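Side-chain contacts in xylulose kinase (PDB 3I8B), which probably catalyses the ATP-dependent phosphorylation of D-xylulose to D-xylulose 5-phosphate: residues T241-G244 against A249-K252; R174-G179 against C266-G271; V65-V70 against W471-E476; T194-A199 against I203-A208; A278-G283 against D319-Y324. All blocks are in the same frame, centred on the assembly; numbering follows the deposited sequence.

Contact 1: residues T241-G244 against A249-K252; sequences TVLG and APVK. With MG (magnesium ion), chain B.
One side chain, Leu243, makes all the close contacts of residues 241-244 with Ala249 and Pro250, and it stands just two residues from a magnesium ligand. Its two methyl groups go to different partners. CD1 of Leu243 lies 3.7 Å from CA of Ala249. The same CD1 of Leu243 also meets CB of Ala249, at 3.9 Å. The other branch is looser, with 4.5 Å from CD2 of Leu243 to CD of Pro250. The first torsion of Leu243 (chi1 -59°) sets CG beside the backbone N and anti to the carbonyl carbon, and this sends the fork across to the loop.

The setting is the N-terminal half of an FGGY kinase. Strand 241-243 runs parallel to strand 193-195, and both Thr241 and Leu243 bond through their backbones to Thr194. The loop after it is tied by the backbone of Ala249 to Leu268 of strand 267-273. Phe193 touches both Leu243 and Ala249, and Pro270 also packs on Leu243.

Thr241 takes no part in the apolar contact. Its OG1 binds the magnesium ion at 2.5 Å. The first torsion of Thr241 (chi1 -54°) sets OG1 beside the backbone N, on the side of the magnesium. Water 1 is 2.3 Å from the magnesium. The main-chain oxygens of Glu190 and Leu192 are the other two ligands, so Glu190 serves the metal through its carbonyl and not its carboxylate.

Contact 2: residues R174-G179 against C266-G271; sequences RIAGYG and CLLAPG
Both methyls of Leu268 make apolar contacts, with Ile175 and Ala176 at the C-terminal end of helix 167-175. CD1 of Leu268 touches CB of Ala176 at 3.8 Å. CD2 of Leu268 touches CG2 of Ile175, also at 3.8 Å. The Ile175 and Leu268 side chains cross at a slant. In Ile175, the first torsion (chi1 -76°) sets CG2 opposite the backbone N, and this is the branch that reaches Leu268. The patch is small, but Ile175 and Leu268 are both buried.

Hydrogen bonds shape the helix end beside this patch. Gly177 N bonds to Arg174 O at 2.8 Å. Gly177 has positive phi and closes the helix with a Schellman motif. A side chain at this position would be jammed against the preceding carbonyl oxygen. Two residues on from Ala176, O of Tyr178 is reached by NE of Arg174 at 2.8 Å. The bond is bent, 133° at the hydrogen. NE lies in the plane of the Tyr178 carbonyl, while that oxygen is tilted out of the guanidinium plane.

Aromatic contacts flank the same turn. Arg174 makes a cation-pi contact with Trp49, and the Tyr178 ring meets those of Trp173 and His188.

Strand 267-273 is the outermost strand of the five-stranded sheet, next to strand 65-72. Helix 167-175 lies against this sheet, with Ile175 also on Leu68. Helix 46-58 covers Ile175 through Trp49 and Phe52. On the strand, Leu267 and Ala269 instead meet helix 460-474.

Contact 3: residues V65-V70 against W471-E476; sequences VSALAV and WVLSGE
Leu473 has its CG opposite the backbone N (chi1 178°), and chi2 (57°, to CD1) leaves CD2 anti to CA, extended toward Ser66. CD2 of Leu473 lies 3.7 Å from CB of Ser66. It is the methylene carbon of Ser66 that meets the leucine; OG stands beside its own backbone N. Closer to the backbone, CB of Leu473 sits 4.1 Å from CB of Ala67. The small alanine lets the helix come close, with the CA atoms of Ala67 and Leu473 6.3 Å apart. Leu473 also packs on Thr5 and Val7.

The helix end next to this contact is held by its own bonds. OG of Ser474 donates to O of Trp471 at 2.9 Å. Gly475 N also bonds to Trp471 O, from the same face of the carbonyl plane. OG of Ser474 in turn accepts from N of Glu476 at 3.1 Å, which makes an ST turn. That bond is nearly straight, at 168°. Glu476 O lies in the plane of the indole, at its edge, but its bond to NE1 of Trp471 is weak. Gly475 has positive phi and ends the helix.

Val472 extends the packing to Leu267 and Ala269. Helix 460-474 of the C-terminal half thus lies on the sheet of the N-terminal half, over strands 6-12, 65-72 and 267-273, in the two-domain, actin-like fold of the FGGY kinases.

Contact 4: residues T194-A199 against I203-A208; sequences TDRSDA and IYYDAA
The ring of Tyr205 carries the methyl of Ala199 over one face. CB of Ala199 lies 3.9 Å from the ring centroid, a CH-pi contact set off toward the CD2 rim. It is 24° off the ring normal. The Tyr205 ring also meets Tyr212 edge-to-face. The Arg196 guanidinium is turned 79° from the Tyr205 ring plane. Its NH2 passes CB of Ala207 at 4.1 Å, and CG of Arg196 is 4.0 Å from OH of Tyr205.

With CG opposite its backbone N (chi1 173°), Tyr205 brings one ring face against Ala199. Its OH accepts from water 2 at 2.8 Å and is also hydrogen-bonded to Asn210 OD1. Water 2 accepts from NE of Arg196 at 3.0 Å and donates to O of Ala207 at 2.7 Å. Water 3 makes a second bridge, from NH2 of Arg196 to O of Ala207. A leucine in place of Tyr205 would probably lose the flat face over the Ala199 methyl and leave water 2 and Asn210 without their hydroxyl partner.

Asp195 is the N-cap of the helix. Its OD1 accepts from N and OG of Ser197, and OD2 accepts from N of Asp198 at 3.0 Å.

The contact is apolar at Ala199 and hydrated at Arg196. The arginine is met by waters, by His323 O at NH1 and by a cation-pi contact with Tyr324. The guanidinium charge is probably stabilised here by carbonyl and water dipoles and by the Tyr324 ring.

Contact 5: residues A278-G283 against D319-Y324; sequences ASLGLG and DCTGHY
Leu280, in the last turn of helix 274-281, faces the loop at Cys320, with 6.6 Å between their CA atoms. The loop contains an Asx turn at Asp319, in the hairpin that joins strands 315-318 and 324-330 of the C-terminal half. The helix belongs to the N-terminal half and starts at Asp274, the predicted catalytic base. Gly283 ends it in a Schellman motif.

CD1 of Leu280 touches CG2 of Thr321 at 3.7 Å. The two side chains pass one another, pointing opposite ways. CD2 of Leu280 is 4.3 Å from CB of Cys320.

While the Thr321 methyl meets the leucine, its OG1 stands between the backbone N and carbonyl carbon (chi1 69°) and donates to OD2 of Asp319 at 2.6 Å. OD1 of Asp319 accepts from N of Thr321 at 2.9 Å and from N of His323 at 2.7 Å. These two donors come from opposite faces of the carboxylate. A valine in place of Thr321 would probably leave OD2 of Asp319 without its hydroxyl donor and the His323 ring freer to turn. ND1 of His323 donates to OG1 of Thr321 at 2.8 Å, exactly in the imidazole plane.

In the fold
Contacts 1 and 2 lie in the N-terminal half, with centres 9 Å apart. Contact 3 brings in helix 460-474 of the C-terminal half, and its centre is 12 Å from that of contact 2. Contacts 2 and 3 share the five-stranded sheet through its adjacent strands 65-72 and 267-273. Contacts 1 and 4 share the parallel pair 193-195 and 241-243, their centres 14 Å apart. Along the chain, contact 4 closes before contact 1 opens, and both lie between the two segments of contact 2. Contacts 3 and 5 each join segments from the two family halves. Contact 5 touches contact 4 through Arg196 and contact 3 through Trp471. The group thus runs from the magnesium site to the junction between the halves.

Contact 1: residues T241-G244 against A249-K252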
# COMPACT_ATOMS: atom_id res chain seq x y z
N THR A 241 -14.31 -2.53 -13.40
CA THR A 241 -14.29 -1.22 -14.04
C THR A 241 -13.57 -0.25 -13.15
O THR A 241 -13.95 -0.06 -11.99
CB THR A 241 -15.72 -0.67 -14.22
OG1 THR A 241 -16.50 -1.63 -14.92
CG2 THR A 241 -15.69 0.62 -15.03
N VAL A 242 -12.56 0.39 -13.70
CA VAL A 242 -11.75 1.32 -12.93
C VAL A 242 -12.43 2.69 -12.90
O VAL A 242 -12.56 3.36 -13.93
CB VAL A 242 -10.32 1.40 -13.50
CG1 VAL A 242 -9.47 2.39 -12.68
CG2 VAL A 242 -9.68 0.01 -13.48
N LEU A 243 -12.89 3.10 -11.72
CA LEU A 243 -13.62 4.36 -11.62
C LEU A 243 -12.66 5.52 -11.39
O LEU A 243 -11.59 5.34 -10.82
CB LEU A 243 -14.65 4.31 -10.49
CG LEU A 243 -15.73 3.24 -10.60
CD1 LEU A 243 -16.64 3.31 -9.38
CD2 LEU A 243 -16.52 3.40 -11.89
N GLY A 244 -13.07 6.71 -11.81
CA GLY A 244 -12.34 7.91 -11.45
C GLY A 244 -12.46 8.16 -9.95
O GLY A 244 -13.38 7.66 -9.30
N ALA A 249 -20.10 4.72 -8.06
CA ALA A 249 -20.26 3.47 -8.80
C ALA A 249 -21.64 3.40 -9.45
O ALA A 249 -22.58 4.05 -9.01
CB ALA A 249 -20.04 2.25 -7.89
N PRO A 250 -21.77 2.58 -10.50
CA PRO A 250 -23.07 2.39 -11.15
C PRO A 250 -24.10 1.71 -10.25
O PRO A 250 -25.30 1.77 -10.53
CB PRO A 250 -22.74 1.49 -12.35
CG PRO A 250 -21.29 1.66 -12.58
CD PRO A 250 -20.69 1.88 -11.21
N VAL A 251 -23.65 1.04 -9.20
CA VAL A 251 -24.58 0.38 -8.29
C VAL A 251 -24.46 1.00 -6.90
O VAL A 251 -23.38 1.44 -6.51
CB VAL A 251 -24.32 -1.15 -8.20
CG1 VAL A 251 -24.63 -1.85 -9.52
CG2 VAL A 251 -22.87 -1.42 -7.76
N LYS A 252 -25.57 1.01 -6.16
CA LYS A 252 -25.61 1.52 -4.79
C LYS A 252 -25.53 0.35 -3.83
O LYS A 252 -25.64 -0.80 -4.25
CB LYS A 252 -26.93 2.26 -4.53
CG LYS A 252 -27.18 3.46 -5.44
CD LYS A 252 -28.53 4.11 -5.12
CE LYS A 252 -28.77 5.36 -5.97
NZ LYS A 252 -30.12 5.98 -5.72
MG MG B . -17.91 -3.48 -14.03
O HOH W 1 -16.44 -5.23 -14.44

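Contact 2: residues R174-G179 against C266-G271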
# COMPACT_ATOMS: atom_id res chain seq x y z
N ARG A 174 -20.19 -7.21 -2.66
CA ARG A 174 -21.07 -7.84 -1.67
C ARG A 174 -21.99 -6.81 -0.97
O ARG A 174 -23.16 -7.08 -0.70
CB ARG A 174 -20.23 -8.56 -0.62
CG ARG A 174 -19.43 -9.74 -1.15
CD ARG A 174 -20.30 -10.79 -1.86
NE ARG A 174 -21.50 -11.13 -1.08
CZ ARG A 174 -21.51 -11.91 -0.01
NH1 ARG A 174 -20.39 -12.47 0.44
NH2 ARG A 174 -22.65 -12.14 0.62
N ILE A 175 -21.45 -5.64 -0.68
CA ILE A 175 -22.24 -4.57 -0.08
C ILE A 175 -23.39 -4.13 -1.02
O ILE A 175 -24.51 -3.86 -0.56
CB ILE A 175 -21.32 -3.40 0.37
CG1 ILE A 175 -20.59 -3.80 1.67
CG2 ILE A 175 -22.11 -2.10 0.54
CD1 ILE A 175 -19.49 -2.84 2.06
N ALA A 176 -23.11 -4.10 -2.32
CA ALA A 176 -24.10 -3.84 -3.35
C ALA A 176 -25.13 -4.95 -3.42
O ALA A 176 -26.09 -4.86 -4.17
CB ALA A 176 -23.44 -3.65 -4.75
N GLY A 177 -24.91 -6.02 -2.67
CA GLY A 177 -25.89 -7.08 -2.57
C GLY A 177 -25.67 -8.26 -3.51
O GLY A 177 -26.52 -9.15 -3.59
N TYR A 178 -24.54 -8.26 -4.21
CA TYR A 178 -24.20 -9.35 -5.13
C TYR A 178 -23.50 -10.48 -4.41
O TYR A 178 -23.14 -10.35 -3.24
CB TYR A 178 -23.34 -8.83 -6.30
CG TYR A 178 -24.11 -7.83 -7.14
CD1 TYR A 178 -25.19 -8.25 -7.91
CD2 TYR A 178 -23.78 -6.48 -7.13
CE1 TYR A 178 -25.92 -7.35 -8.66
CE2 TYR A 178 -24.51 -5.57 -7.88
CZ TYR A 178 -25.58 -6.02 -8.64
OH TYR A 178 -26.31 -5.16 -9.40
N GLY A 179 -23.32 -11.60 -5.11
CA GLY A 179 -22.74 -12.80 -4.52
C GLY A 179 -23.10 -14.06 -5.27
O GLY A 179 -23.74 -14.00 -6.33
N CYS A 266 -27.86 4.57 -0.40
CA CYS A 266 -26.44 4.75 -0.14
C CYS A 266 -25.62 4.47 -1.40
O CYS A 266 -25.54 3.32 -1.87
CB CYS A 266 -26.00 3.81 0.97
SG CYS A 266 -24.28 3.93 1.42
N LEU A 267 -25.02 5.53 -1.96
CA LEU A 267 -24.17 5.33 -3.12
C LEU A 267 -22.85 4.69 -2.72
O LEU A 267 -22.48 4.69 -1.54
CB LEU A 267 -23.93 6.64 -3.89
CG LEU A 267 -23.24 7.83 -3.23
CD1 LEU A 267 -21.72 7.67 -3.26
CD2 LEU A 267 -23.65 9.09 -3.99
N LEU A 268 -22.15 4.12 -3.69
CA LEU A 268 -20.86 3.51 -3.41
C LEU A 268 -19.80 4.34 -4.11
O LEU A 268 -19.90 4.61 -5.31
CB LEU A 268 -20.83 2.05 -3.88
CG LEU A 268 -21.80 1.09 -3.17
CD1 LEU A 268 -21.88 -0.30 -3.85
CD2 LEU A 268 -21.43 0.95 -1.68
N ALA A 269 -18.81 4.77 -3.34
CA ALA A 269 -17.64 5.46 -3.89
C ALA A 269 -16.65 4.40 -4.38
O ALA A 269 -16.81 3.22 -4.09
CB ALA A 269 -17.01 6.37 -2.83
N PRO A 270 -15.64 4.81 -5.16
CA PRO A 270 -14.80 3.81 -5.82
C PRO A 270 -14.00 2.92 -4.85
O PRO A 270 -13.65 1.81 -5.23
CB PRO A 270 -13.84 4.66 -6.66
CG PRO A 270 -14.63 5.90 -6.96
CD PRO A 270 -15.39 6.17 -5.68
N GLY A 271 -13.75 3.40 -3.64
CA GLY A 271 -12.91 2.66 -2.70
C GLY A 271 -11.44 2.82 -3.07
O GLY A 271 -11.09 3.68 -3.90

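Contact 3: residues V65-V70 against W471-E476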
# COMPACT_ATOMS: atom_id res chain seq x y z
N VAL A 65 -27.04 6.06 6.32
CA VAL A 65 -25.82 6.43 5.62
C VAL A 65 -26.07 6.65 4.13
O VAL A 65 -26.72 5.84 3.47
CB VAL A 65 -24.70 5.38 5.88
CG1 VAL A 65 -23.48 5.67 5.03
CG2 VAL A 65 -24.35 5.35 7.37
N SER A 66 -25.53 7.76 3.61
CA SER A 66 -25.77 8.25 2.24
C SER A 66 -24.70 7.87 1.20
O SER A 66 -24.95 7.90 -0.01
CB SER A 66 -25.93 9.77 2.27
OG SER A 66 -27.15 10.13 2.90
N ALA A 67 -23.49 7.55 1.65
CA ALA A 67 -22.45 7.05 0.75
C ALA A 67 -21.45 6.26 1.57
O ALA A 67 -21.27 6.52 2.75
CB ALA A 67 -21.76 8.20 0.03
N LEU A 68 -20.81 5.28 0.92
CA LEU A 68 -19.87 4.40 1.60
C LEU A 68 -18.70 4.07 0.66
O LEU A 68 -18.89 3.93 -0.56
CB LEU A 68 -20.60 3.11 2.02
CG LEU A 68 -19.84 1.97 2.68
CD1 LEU A 68 -20.79 1.20 3.59
CD2 LEU A 68 -19.18 1.01 1.67
N ALA A 69 -17.50 3.96 1.23
CA ALA A 69 -16.31 3.55 0.50
C ALA A 69 -15.52 2.53 1.29
O ALA A 69 -15.44 2.61 2.52
CB ALA A 69 -15.41 4.73 0.19
N VAL A 70 -14.92 1.57 0.59
CA VAL A 70 -14.09 0.56 1.23
C VAL A 70 -12.62 0.75 0.89
O VAL A 70 -12.24 0.74 -0.28
CB VAL A 70 -14.52 -0.84 0.82
CG1 VAL A 70 -13.67 -1.88 1.52
CG2 VAL A 70 -15.98 -1.05 1.12
N TRP A 471 -16.71 13.03 -0.59
CA TRP A 471 -16.31 13.70 -1.82
C TRP A 471 -17.26 13.38 -2.98
O TRP A 471 -17.78 14.29 -3.65
CB TRP A 471 -14.87 13.29 -2.17
CG TRP A 471 -14.21 14.04 -3.31
CD1 TRP A 471 -14.68 15.15 -3.97
CD2 TRP A 471 -12.93 13.76 -3.87
NE1 TRP A 471 -13.77 15.56 -4.92
CE2 TRP A 471 -12.68 14.72 -4.88
CE3 TRP A 471 -11.96 12.78 -3.62
CZ2 TRP A 471 -11.50 14.72 -5.64
CZ3 TRP A 471 -10.80 12.77 -4.38
CH2 TRP A 471 -10.58 13.74 -5.38
N VAL A 472 -17.50 12.09 -3.21
CA VAL A 472 -18.41 11.65 -4.27
C VAL A 472 -19.83 12.18 -4.02
O VAL A 472 -20.48 12.73 -4.91
CB VAL A 472 -18.44 10.09 -4.39
CG1 VAL A 472 -19.48 9.67 -5.41
CG2 VAL A 472 -17.05 9.56 -4.77
N LEU A 473 -20.31 12.01 -2.79
CA LEU A 473 -21.64 12.47 -2.43
C LEU A 473 -21.83 13.97 -2.67
O LEU A 473 -22.91 14.40 -3.07
CB LEU A 473 -21.93 12.13 -0.96
CG LEU A 473 -23.25 12.57 -0.34
CD1 LEU A 473 -24.48 12.04 -1.11
CD2 LEU A 473 -23.30 12.12 1.11
N SER A 474 -20.78 14.77 -2.44
CA SER A 474 -20.90 16.23 -2.53
C SER A 474 -20.93 16.74 -3.97
O SER A 474 -21.51 17.80 -4.26
CB SER A 474 -19.73 16.90 -1.82
OG SER A 474 -18.60 16.91 -2.67
N GLY A 475 -20.27 15.99 -4.85
CA GLY A 475 -20.20 16.32 -6.27
C GLY A 475 -19.29 17.50 -6.56
O GLY A 475 -19.21 17.97 -7.68
N GLU A 476 -18.60 17.97 -5.54
CA GLU A 476 -17.66 19.06 -5.72
C GLU A 476 -16.30 18.58 -6.27
O GLU A 476 -15.95 17.40 -6.17
CB GLU A 476 -17.51 19.84 -4.41
CG GLU A 476 -18.75 20.67 -4.12
CD GLU A 476 -18.90 21.05 -2.65
OE1 GLU A 476 -18.09 20.61 -1.81
OE2 GLU A 476 -19.86 21.80 -2.35

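Contact 4: residues T194-A199 against I203-A208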
# COMPACT_ATOMS: atom_id res chain seq x y z
N THR A 194 -13.63 -0.92 -9.31
CA THR A 194 -12.48 -0.63 -8.47
C THR A 194 -12.05 0.83 -8.66
O THR A 194 -12.76 1.60 -9.30
CB THR A 194 -11.34 -1.61 -8.76
OG1 THR A 194 -10.35 -1.50 -7.74
CG2 THR A 194 -10.71 -1.32 -10.12
N ASP A 195 -10.92 1.23 -8.08
CA ASP A 195 -10.37 2.55 -8.35
C ASP A 195 -8.94 2.45 -8.91
O ASP A 195 -8.38 1.35 -8.99
CB ASP A 195 -10.38 3.43 -7.10
CG ASP A 195 -9.13 3.26 -6.24
OD1 ASP A 195 -8.54 4.29 -5.83
OD2 ASP A 195 -8.75 2.09 -5.96
N ARG A 196 -8.35 3.59 -9.25
CA ARG A 196 -6.98 3.61 -9.77
C ARG A 196 -5.94 3.12 -8.77
O ARG A 196 -4.95 2.50 -9.16
CB ARG A 196 -6.60 5.01 -10.24
CG ARG A 196 -7.34 5.49 -11.49
CD ARG A 196 -7.10 6.97 -11.71
NE ARG A 196 -5.73 7.28 -12.16
CZ ARG A 196 -4.76 7.75 -11.38
NH1 ARG A 196 -4.97 7.97 -10.09
NH2 ARG A 196 -3.56 7.99 -11.90
N SER A 197 -6.14 3.38 -7.48
CA SER A 197 -5.08 3.05 -6.53
C SER A 197 -4.93 1.53 -6.32
O SER A 197 -3.81 1.00 -6.36
CB SER A 197 -5.26 3.80 -5.20
OG SER A 197 -6.44 3.40 -4.53
N ASP A 198 -6.04 0.83 -6.15
CA ASP A 198 -5.96 -0.62 -5.99
C ASP A 198 -5.60 -1.35 -7.28
O ASP A 198 -4.80 -2.29 -7.26
CB ASP A 198 -7.24 -1.21 -5.39
CG ASP A 198 -7.01 -1.86 -4.03
OD1 ASP A 198 -5.84 -2.19 -3.68
OD2 ASP A 198 -8.01 -2.06 -3.30
N ALA A 199 -6.17 -0.92 -8.39
CA ALA A 199 -5.84 -1.54 -9.68
C ALA A 199 -4.34 -1.42 -10.00
O ALA A 199 -3.75 -2.33 -10.58
CB ALA A 199 -6.68 -0.93 -10.78
N ILE A 203 -0.19 -5.25 -11.09
CA ILE A 203 0.74 -5.38 -12.23
C ILE A 203 0.16 -6.02 -13.50
O ILE A 203 0.90 -6.59 -14.32
CB ILE A 203 2.15 -5.93 -11.85
CG1 ILE A 203 2.12 -7.43 -11.55
CG2 ILE A 203 2.76 -5.11 -10.72
CD1 ILE A 203 3.53 -8.07 -11.50
N TYR A 204 -1.16 -5.91 -13.66
CA TYR A 204 -1.82 -6.08 -14.96
C TYR A 204 -2.71 -4.90 -15.31
O TYR A 204 -3.63 -5.00 -16.13
CB TYR A 204 -2.59 -7.40 -15.09
CG TYR A 204 -3.53 -7.76 -13.96
CD1 TYR A 204 -4.75 -7.11 -13.81
CD2 TYR A 204 -3.24 -8.82 -13.09
CE1 TYR A 204 -5.63 -7.45 -12.80
CE2 TYR A 204 -4.13 -9.18 -12.07
CZ TYR A 204 -5.33 -8.48 -11.93
OH TYR A 204 -6.22 -8.80 -10.93
N TYR A 205 -2.41 -3.76 -14.69
CA TYR A 205 -3.11 -2.51 -15.01
C TYR A 205 -2.12 -1.36 -15.12
O TYR A 205 -1.20 -1.23 -14.31
CB TYR A 205 -4.16 -2.20 -13.94
CG TYR A 205 -4.82 -0.84 -14.09
CD1 TYR A 205 -5.85 -0.64 -15.01
CD2 TYR A 205 -4.42 0.24 -13.32
CE1 TYR A 205 -6.46 0.62 -15.16
CE2 TYR A 205 -5.02 1.49 -13.46
CZ TYR A 205 -6.03 1.67 -14.37
OH TYR A 205 -6.63 2.93 -14.49
N ASP A 206 -2.31 -0.52 -16.13
CA ASP A 206 -1.47 0.66 -16.28
C ASP A 206 -2.25 1.96 -16.09
O ASP A 206 -3.06 2.34 -16.95
CB ASP A 206 -0.76 0.67 -17.63
CG ASP A 206 0.16 1.87 -17.79
OD1 ASP A 206 1.11 2.02 -16.98
OD2 ASP A 206 -0.07 2.67 -18.71
N ALA A 207 -1.99 2.63 -14.97
CA ALA A 207 -2.71 3.84 -14.57
C ALA A 207 -2.53 5.00 -15.54
O ALA A 207 -3.48 5.71 -15.85
CB ALA A 207 -2.31 4.27 -13.15
N ALA A 208 -1.30 5.19 -16.01
CA ALA A 208 -1.03 6.25 -16.97
C ALA A 208 -1.96 6.18 -18.17
O ALA A 208 -2.47 7.20 -18.63
CB ALA A 208 0.44 6.22 -17.41
O HOH W 2 -5.83 5.59 -14.58
O HOH W 3 -4.33 8.38 -14.81

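Contact 5: residues A278-G283 against D319-Y324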
# COMPACT_ATOMS: atom_id res chain seq x y z
N ALA A 278 -5.27 5.92 3.23
CA ALA A 278 -4.71 6.59 4.41
C ALA A 278 -4.23 7.97 4.03
O ALA A 278 -4.42 8.93 4.78
CB ALA A 278 -3.56 5.77 5.02
N SER A 279 -3.58 8.07 2.87
CA SER A 279 -3.05 9.35 2.39
C SER A 279 -4.16 10.39 2.20
O SER A 279 -4.02 11.55 2.57
CB SER A 279 -2.24 9.16 1.11
OG SER A 279 -1.22 8.18 1.32
N LEU A 280 -5.27 9.95 1.60
CA LEU A 280 -6.44 10.80 1.48
C LEU A 280 -6.93 11.23 2.88
O LEU A 280 -7.18 12.39 3.12
CB LEU A 280 -7.55 10.09 0.70
CG LEU A 280 -8.74 10.93 0.25
CD1 LEU A 280 -8.33 11.99 -0.78
CD2 LEU A 280 -9.84 10.04 -0.30
N GLY A 281 -7.03 10.27 3.79
CA GLY A 281 -7.50 10.54 5.14
C GLY A 281 -6.61 11.50 5.90
O GLY A 281 -7.07 12.24 6.78
N LEU A 282 -5.32 11.48 5.55
CA LEU A 282 -4.34 12.33 6.20
C LEU A 282 -4.35 13.70 5.55
O LEU A 282 -3.63 14.59 5.97
CB LEU A 282 -2.94 11.72 6.08
CG LEU A 282 -2.63 10.57 7.05
CD1 LEU A 282 -1.38 9.81 6.59
CD2 LEU A 282 -2.44 11.08 8.48
N GLY A 283 -5.18 13.85 4.53
CA GLY A 283 -5.30 15.09 3.81
C GLY A 283 -4.09 15.36 2.93
O GLY A 283 -3.84 16.50 2.55
N ASP A 319 -2.60 7.18 -6.58
CA ASP A 319 -3.21 7.60 -5.32
C ASP A 319 -4.73 7.70 -5.52
O ASP A 319 -5.25 7.24 -6.53
CB ASP A 319 -2.64 8.95 -4.86
CG ASP A 319 -3.36 10.14 -5.48
OD1 ASP A 319 -3.93 10.01 -6.58
OD2 ASP A 319 -3.35 11.22 -4.85
N CYS A 320 -5.42 8.32 -4.56
CA CYS A 320 -6.89 8.44 -4.63
C CYS A 320 -7.40 9.82 -5.01
O CYS A 320 -8.55 10.17 -4.71
CB CYS A 320 -7.52 8.01 -3.30
SG CYS A 320 -7.39 6.24 -2.97
N THR A 321 -6.58 10.61 -5.69
CA THR A 321 -7.01 11.94 -6.12
C THR A 321 -6.80 12.15 -7.61
O THR A 321 -6.82 13.29 -8.10
CB THR A 321 -6.29 13.05 -5.34
OG1 THR A 321 -4.91 13.09 -5.72
CG2 THR A 321 -6.40 12.81 -3.86
N GLY A 322 -6.63 11.05 -8.33
CA GLY A 322 -6.36 11.12 -9.75
C GLY A 322 -4.87 11.27 -10.04
O GLY A 322 -4.48 11.51 -11.18
N HIS A 323 -4.05 11.13 -9.02
CA HIS A 323 -2.61 11.31 -9.20
C HIS A 323 -1.80 10.06 -8.91
O HIS A 323 -2.27 8.94 -9.12
CB HIS A 323 -2.14 12.51 -8.37
CG HIS A 323 -2.80 13.79 -8.76
ND1 HIS A 323 -3.86 14.33 -8.06
CD2 HIS A 323 -2.57 14.62 -9.81
CE1 HIS A 323 -4.24 15.45 -8.65
NE2 HIS A 323 -3.48 15.65 -9.71
N TYR A 324 -0.58 10.24 -8.41
CA TYR A 324 0.34 9.11 -8.29
C TYR A 324 0.94 8.94 -6.90
O TYR A 324 1.14 9.91 -6.17
CB TYR A 324 1.40 9.18 -9.40
CG TYR A 324 0.73 9.06 -10.74
CD1 TYR A 324 0.49 7.80 -11.30
CD2 TYR A 324 0.29 10.18 -11.43
CE1 TYR A 324 -0.16 7.67 -12.52
CE2 TYR A 324 -0.37 10.05 -12.66
CZ TYR A 324 -0.59 8.80 -13.19
OH TYR A 324 -1.23 8.65 -14.40